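Long-range contacts in LINE-1 retrotransposable element ORF1 protein (Homo sapiens, PDB 2W7A), which binds single-stranded RNA and DNA and acts as a nucleic acid chaperone essential for LINE-1 retrotransposition, the chain here being its RRM domain: residues L6-V11 and I95-D100; Q46-T51 and R63-R68. One frame throughout, in Å; residues are numbered along the deposited sequence.

Contact 1: L6-V11 and I95-D100; sequences LRLIGV and IRLTVD
Arg-7 with Thr-98 and Ile-9 with Arg-96 form the two hydrogen-bonded pairs of an antiparallel ladder, strand 6-9 running at 155° to strand 95-99 with the axes 4.7 Å apart. Each pair is closed by two backbone bonds, the shortest from Ile-9 N to Arg-96 O at 2.8 Å. Between them Leu-8 and Leu-97 run alongside each other on one face with the same heading. Leu-97 CD2 serves two partners, Leu-8 CD1 at 3.7 Å and Leu-6 CD1 at 3.9 Å. Leu-8 CD1 also presses on Ile-95 CD1 at 3.5 Å, tighter than usual for two carbons. On the other face Arg-7, extended from CG to NE, reaches the end of the construct: its NE makes a salt bridge to Asp-100 OD1 at 2.6 Å, with guanidinium and carboxylate planes 54° apart. Asn-5 ND2 holds the second oxygen, OD2, which would steady the carboxylate. Beside this pair Ile-9 crosses Thr-98, in the conformer given, at about a right angle. Gly-10 leaves the ladder with a positive phi of 93°, where a side chain would collide with the carbonyl O of Ile-9, which suits glycine. Helix 19-33 covers Leu-8 and Ile-95 through Ile-29, and helix 72-85 covers Leu-6 and Leu-97 through Met-78; strand 64-69 flanks strand 5-9, while strand 88-90 continues the sheet beyond strand 93-99.

Contact 2: Q46-T51 and R63-R68; sequences QEIQRT and RHIIVR
Arg-50 NH1 donates a bent bond (137° at the hydrogen) to the carbonyl O of Arg-63 at 2.9 Å, the oxygen lying near the guanidinium plane. The same NH1 also bonds Val-11 O, and NH2 forms a salt bridge with Glu-17. A chi2 of -91° swings CD of Arg-50 out of the extended line, and Ile-65 CD1 sits over the centre of one guanidinium face, 3.7 Å above the plane. Arg-63 crosses Arg-50 at about a right angle and lays a face of its own guanidinium over Arg-50 CB; the like charges are probably eased by Glu-13, which takes Arg-63 NE in a salt bridge. An alanine in place of Arg-50 would probably leave the Arg-63 carbonyl without this donor, Glu-17 without its mate and Ile-65 CD1 without its cover. Further along, Gln-49 and Ile-66 exchange two backbone bonds, and a water donating to Ile-66 O accepts from Gln-49 NE2. A second water donates to Thr-51 O and accepts from His-64 N. Packing on this face is close, Thr-51 CG2 lying 3.5 Å from Ile-66 CG1; on the Arg-50 side Ile-48, in the conformer given, meets Ile-65 through their CG2 methyls. At the far end Gln-46 N bonds Arg-68 O at 2.9 Å while Arg-68 N bonds Glu-47 O at 3.0 Å. Two residues facing one make a classic beta bulge, here within the antiparallel pairing of the second and third strands of an RRM fold.

How the contacts relate
Both contacts are antiparallel strand pairs of one sheet and meet where strand 5-9 lies against strand 64-69: Leu-8 N comes within 2.8 Å of Ile-65 O, a probable hydrogen bond, and Arg-7 CG packs on Ile-66 CD1. Each has an apolar face under the helices, contact 1 reaching both 19-33 and 72-85, contact 2 reaching 19-33. Contact 1 joins the construct's two ends in the middle of the sheet, more of its residues buried, with its one ion pair at the construct's last residue. Contact 2 includes the outermost strand 45-51, has more exposed residues, and relies more on arginines, waters and a bulge. His-64 ND1 and Arg-7 NH1 add a polar link between the two.

Contact 1: L6-V11 and I95-D100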
loop_
_atom_site.group_PDB
_atom_site.type_symbol
_atom_site.label_atom_id
_atom_site.label_comp_id
_atom_site.label_asym_id
_atom_site.label_seq_id
_atom_site.Cartn_x
_atom_site.Cartn_y
_atom_site.Cartn_z
ATOM N N LEU A 6 6.746 2.119 2.543
ATOM C CA LEU A 6 5.805 1.655 3.529
ATOM C C LEU A 6 5.331 0.268 3.229
ATOM O O LEU A 6 5.544 -0.241 2.117
ATOM C CB LEU A 6 4.660 2.596 3.700
ATOM C CG LEU A 6 3.702 2.879 2.619
ATOM C CD1 LEU A 6 2.767 1.731 2.302
ATOM C CD2 LEU A 6 2.808 4.109 3.007
ATOM N N ARG A 7 4.733 -0.349 4.239
ATOM C CA ARG A 7 4.129 -1.656 4.139
ATOM C C ARG A 7 2.607 -1.512 4.128
ATOM O O ARG A 7 2.026 -0.861 4.988
ATOM C CB ARG A 7 4.531 -2.559 5.326
ATOM C CG ARG A 7 5.954 -3.040 5.265
ATOM C CD ARG A 7 6.415 -3.783 6.546
ATOM N NE ARG A 7 7.820 -4.166 6.392
ATOM C CZ ARG A 7 8.265 -5.307 5.863
ATOM N NH1 ARG A 7 7.447 -6.274 5.487
ATOM N NH2 ARG A 7 9.570 -5.517 5.762
ATOM N N LEU A 8 1.988 -2.188 3.185
ATOM C CA LEU A 8 0.546 -2.312 3.052
ATOM C C LEU A 8 0.203 -3.729 3.482
ATOM O O LEU A 8 0.655 -4.715 2.867
ATOM C CB LEU A 8 0.168 -2.023 1.611
ATOM C CG LEU A 8 -1.178 -2.366 1.092
ATOM C CD1 LEU A 8 -2.289 -1.738 1.937
ATOM C CD2 LEU A 8 -1.207 -1.881 -0.402
ATOM N N ILE A 9 -0.578 -3.826 4.541
ATOM C CA ILE A 9 -0.835 -5.092 5.251
ATOM C C ILE A 9 -2.293 -5.493 5.110
ATOM O O ILE A 9 -3.180 -4.628 5.215
ATOM C CB ILE A 9 -0.483 -4.927 6.749
ATOM C CG1 ILE A 9 0.995 -4.580 6.895
ATOM C CG2 ILE A 9 -0.913 -6.132 7.542
ATOM C CD1 ILE A 9 1.439 -4.314 8.327
ATOM N N GLY A 10 -2.555 -6.779 4.859
ATOM C CA GLY A 10 -3.924 -7.284 4.779
ATOM C C GLY A 10 -4.626 -7.352 3.442
ATOM O O GLY A 10 -5.800 -7.646 3.412
ATOM N N VAL A 11 -3.911 -7.114 2.334
ATOM C CA VAL A 11 -4.502 -7.184 1.022
ATOM C C VAL A 11 -4.513 -8.654 0.608
ATOM O O VAL A 11 -3.478 -9.289 0.580
ATOM C CB VAL A 11 -3.728 -6.347 0.005
ATOM C CG1 VAL A 11 -4.341 -6.476 -1.387
ATOM C CG2 VAL A 11 -3.632 -4.877 0.478
ATOM N N ILE A 95 -7.508 -2.393 5.749
ATOM C CA ILE A 95 -6.121 -2.629 5.477
ATOM C C ILE A 95 -5.283 -1.789 6.431
ATOM O O ILE A 95 -5.832 -0.880 7.065
ATOM C CB ILE A 95 -5.724 -2.349 3.988
ATOM C CG1 ILE A 95 -6.144 -0.945 3.588
ATOM C CG2 ILE A 95 -6.427 -3.423 3.097
ATOM C CD1 ILE A 95 -5.502 -0.459 2.338
ATOM N N ARG A 96 -3.972 -2.048 6.520
ATOM C CA ARG A 96 -3.100 -1.223 7.324
ATOM C C ARG A 96 -1.908 -0.725 6.542
ATOM O O ARG A 96 -1.382 -1.442 5.693
ATOM C CB ARG A 96 -2.661 -1.975 8.579
ATOM C CG ARG A 96 -3.783 -2.078 9.630
ATOM C CD ARG A 96 -3.251 -2.579 10.955
ATOM N NE ARG A 96 -2.291 -1.659 11.550
ATOM C CZ ARG A 96 -1.046 -1.966 11.896
ATOM N NH1 ARG A 96 -0.554 -3.189 11.711
ATOM N NH2 ARG A 96 -0.278 -1.021 12.431
ATOM N N LEU A 97 -1.527 0.531 6.786
ATOM C CA LEU A 97 -0.304 1.130 6.260
ATOM C C LEU A 97 0.647 1.390 7.420
ATOM O O LEU A 97 0.284 2.064 8.374
ATOM C CB LEU A 97 -0.655 2.426 5.521
ATOM C CG LEU A 97 -1.616 2.335 4.324
ATOM C CD1 LEU A 97 -1.992 3.737 3.812
ATOM C CD2 LEU A 97 -1.031 1.524 3.149
ATOM N N THR A 98 1.847 0.861 7.359
ATOM C CA THR A 98 2.810 1.010 8.439
ATOM C C THR A 98 4.190 1.247 7.893
ATOM O O THR A 98 4.427 1.091 6.687
ATOM C CB THR A 98 2.876 -0.251 9.328
ATOM O OG1 THR A 98 3.534 -1.296 8.624
ATOM C CG2 THR A 98 1.516 -0.691 9.715
ATOM N N VAL A 99 5.102 1.635 8.764
ATOM C CA VAL A 99 6.480 1.823 8.362
ATOM C C VAL A 99 7.076 0.484 7.975
ATOM O O VAL A 99 6.577 -0.557 8.362
ATOM C CB VAL A 99 7.320 2.442 9.494
ATOM C CG1 VAL A 99 6.860 3.850 9.829
ATOM C CG2 VAL A 99 7.302 1.527 10.728
ATOM N N ASP A 100 8.124 0.521 7.168
ATOM C CA ASP A 100 8.781 -0.697 6.739
ATOM C C ASP A 100 9.813 -1.085 7.803
ATOM O O ASP A 100 10.424 -0.217 8.440
ATOM C CB ASP A 100 9.437 -0.457 5.365
ATOM C CG ASP A 100 10.100 -1.710 4.787
ATOM O OD1 ASP A 100 9.811 -2.831 5.263
ATOM O OD2 ASP A 100 10.918 -1.567 3.850
ATOM O OXT ASP A 100 10.055 -2.263 8.074
#

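Contact 2: Q46-T51 and R63-R68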
loop_
_atom_site.group_PDB
_atom_site.type_symbol
_atom_site.label_atom_id
_atom_site.label_comp_id
_atom_site.label_asym_id
_atom_site.label_seq_id
_atom_site.Cartn_x
_atom_site.Cartn_y
_atom_site.Cartn_z
ATOM N N GLN A 46 6.808 4.824 -6.922
ATOM C CA GLN A 46 7.806 4.217 -7.822
ATOM C C GLN A 46 7.785 2.699 -8.057
ATOM O O GLN A 46 7.983 2.231 -9.167
ATOM C CB GLN A 46 9.172 4.439 -7.247
ATOM C CG GLN A 46 9.629 5.868 -7.351
ATOM C CD GLN A 46 11.053 6.040 -6.901
ATOM O OE1 GLN A 46 11.594 5.203 -6.178
ATOM N NE2 GLN A 46 11.676 7.130 -7.331
ATOM N N GLU A 47 7.726 1.920 -6.992
ATOM C CA GLU A 47 7.658 0.471 -7.139
ATOM C C GLU A 47 6.681 -0.070 -6.129
ATOM O O GLU A 47 6.583 0.471 -5.060
ATOM C CB GLU A 47 9.015 -0.165 -6.871
ATOM C CG GLU A 47 9.132 -1.571 -7.446
ATOM C CD GLU A 47 10.539 -2.068 -7.427
ATOM O OE1 GLU A 47 11.349 -1.521 -6.643
ATOM O OE2 GLU A 47 10.829 -3.006 -8.198
ATOM N N ILE A 48 6.024 -1.169 -6.483
ATOM C CA ILE A 48 4.975 -1.810 -5.659
ATOM C C ILE A 48 5.177 -3.320 -5.805
ATOM O O ILE A 48 5.015 -3.827 -6.904
ATOM C CB ILE A 48 3.486 -1.550 -6.135
ATOM C CG1 ILE A 48 3.113 -0.080 -6.223
ATOM C CG2 ILE A 48 2.485 -2.233 -5.179
ATOM C CD1 ILE A 48 1.811 0.156 -6.913
ATOM N N GLN A 49 5.458 -4.052 -4.717
ATOM C CA GLN A 49 5.612 -5.489 -4.831
ATOM C C GLN A 49 5.297 -6.218 -3.534
ATOM O O GLN A 49 5.533 -5.710 -2.436
ATOM C CB GLN A 49 7.044 -5.891 -5.243
ATOM C CG GLN A 49 8.095 -5.542 -4.281
ATOM C CD GLN A 49 9.465 -5.414 -4.939
ATOM O OE1 GLN A 49 9.935 -6.348 -5.555
ATOM N NE2 GLN A 49 10.100 -4.249 -4.799
ATOM N N ARG A 50 4.821 -7.440 -3.695
ATOM C CA ARG A 50 4.724 -8.335 -2.545
ATOM C C ARG A 50 6.099 -8.693 -2.049
ATOM O O ARG A 50 7.044 -8.781 -2.858
ATOM C CB ARG A 50 3.982 -9.595 -2.893
ATOM C CG ARG A 50 2.552 -9.382 -3.306
ATOM C CD ARG A 50 1.574 -9.442 -2.148
ATOM N NE ARG A 50 0.228 -9.217 -2.632
ATOM C CZ ARG A 50 -0.871 -9.223 -1.896
ATOM N NH1 ARG A 50 -0.805 -9.441 -0.600
ATOM N NH2 ARG A 50 -2.052 -9.064 -2.491
ATOM N N THR A 51 6.217 -8.917 -0.736
ATOM C CA THR A 51 7.474 -9.367 -0.150
ATOM C C THR A 51 7.220 -10.563 0.763
ATOM O O THR A 51 6.271 -10.544 1.495
ATOM C CB THR A 51 8.199 -8.217 0.606
ATOM O OG1 THR A 51 9.519 -8.667 1.017
ATOM C CG2 THR A 51 7.425 -7.748 1.799
ATOM N N ARG A 63 1.111 -11.911 2.083
ATOM C CA ARG A 63 2.324 -11.120 2.139
ATOM C C ARG A 63 2.003 -9.647 2.245
ATOM O O ARG A 63 1.007 -9.160 1.656
ATOM C CB ARG A 63 3.175 -11.360 0.915
ATOM C CG ARG A 63 3.758 -12.773 0.857
ATOM C CD ARG A 63 4.367 -13.056 -0.475
ATOM N NE ARG A 63 3.385 -13.076 -1.499
ATOM C CZ ARG A 63 3.647 -13.236 -2.766
ATOM N NH1 ARG A 63 4.891 -13.334 -3.180
ATOM N NH2 ARG A 63 2.623 -13.309 -3.614
ATOM N N HIS A 64 2.876 -8.919 2.945
ATOM C CA HIS A 64 2.847 -7.478 2.872
ATOM C C HIS A 64 3.212 -7.022 1.476
ATOM O O HIS A 64 3.896 -7.730 0.743
ATOM C CB HIS A 64 3.850 -6.872 3.855
ATOM C CG HIS A 64 3.578 -7.165 5.296
ATOM N ND1 HIS A 64 4.391 -6.715 6.318
ATOM C CD2 HIS A 64 2.556 -7.808 5.888
ATOM C CE1 HIS A 64 3.884 -7.098 7.475
ATOM N NE2 HIS A 64 2.773 -7.769 7.246
ATOM N N ILE A 65 2.730 -5.842 1.105
ATOM C CA ILE A 65 3.108 -5.197 -0.114
ATOM C C ILE A 65 3.988 -4.004 0.265
ATOM O O ILE A 65 3.579 -3.140 1.088
ATOM C CB ILE A 65 1.853 -4.711 -0.894
ATOM C CG1 ILE A 65 0.987 -5.871 -1.378
ATOM C CG2 ILE A 65 2.217 -3.766 -2.058
ATOM C CD1 ILE A 65 -0.425 -5.487 -1.808
ATOM N N ILE A 66 5.194 -3.941 -0.307
ATOM C CA ILE A 66 6.075 -2.807 -0.073
ATOM C C ILE A 66 5.853 -1.801 -1.174
ATOM O O ILE A 66 5.917 -2.135 -2.354
ATOM C CB ILE A 66 7.560 -3.240 -0.054
ATOM C CG1 ILE A 66 7.758 -4.385 0.936
ATOM C CG2 ILE A 66 8.444 -2.046 0.222
ATOM C CD1 ILE A 66 7.193 -4.093 2.301
ATOM N N VAL A 67 5.559 -0.564 -0.754
ATOM C CA VAL A 67 5.314 0.547 -1.641
ATOM C C VAL A 67 6.458 1.558 -1.440
ATOM O O VAL A 67 6.676 2.071 -0.335
ATOM C CB VAL A 67 3.942 1.156 -1.361
ATOM C CG1 VAL A 67 3.665 2.338 -2.343
ATOM C CG2 VAL A 67 2.852 0.095 -1.365
ATOM N N ARG A 68 7.227 1.809 -2.506
ATOM C CA ARG A 68 8.374 2.742 -2.396
ATOM C C ARG A 68 7.960 4.046 -3.081
ATOM O O ARG A 68 7.581 4.068 -4.227
ATOM C CB ARG A 68 9.617 2.163 -3.061
ATOM C CG ARG A 68 10.851 3.068 -2.931
ATOM C CD ARG A 68 12.119 2.336 -3.370
ATOM N NE ARG A 68 13.325 3.106 -3.121
ATOM C CZ ARG A 68 14.518 2.829 -3.649
ATOM N NH1 ARG A 68 14.677 1.784 -4.459
ATOM N NH2 ARG A 68 15.559 3.605 -3.364
HETATM O O HOH W 1 8.655 -2.261 -3.525
HETATM O O HOH W 2 5.227 -10.284 3.984
#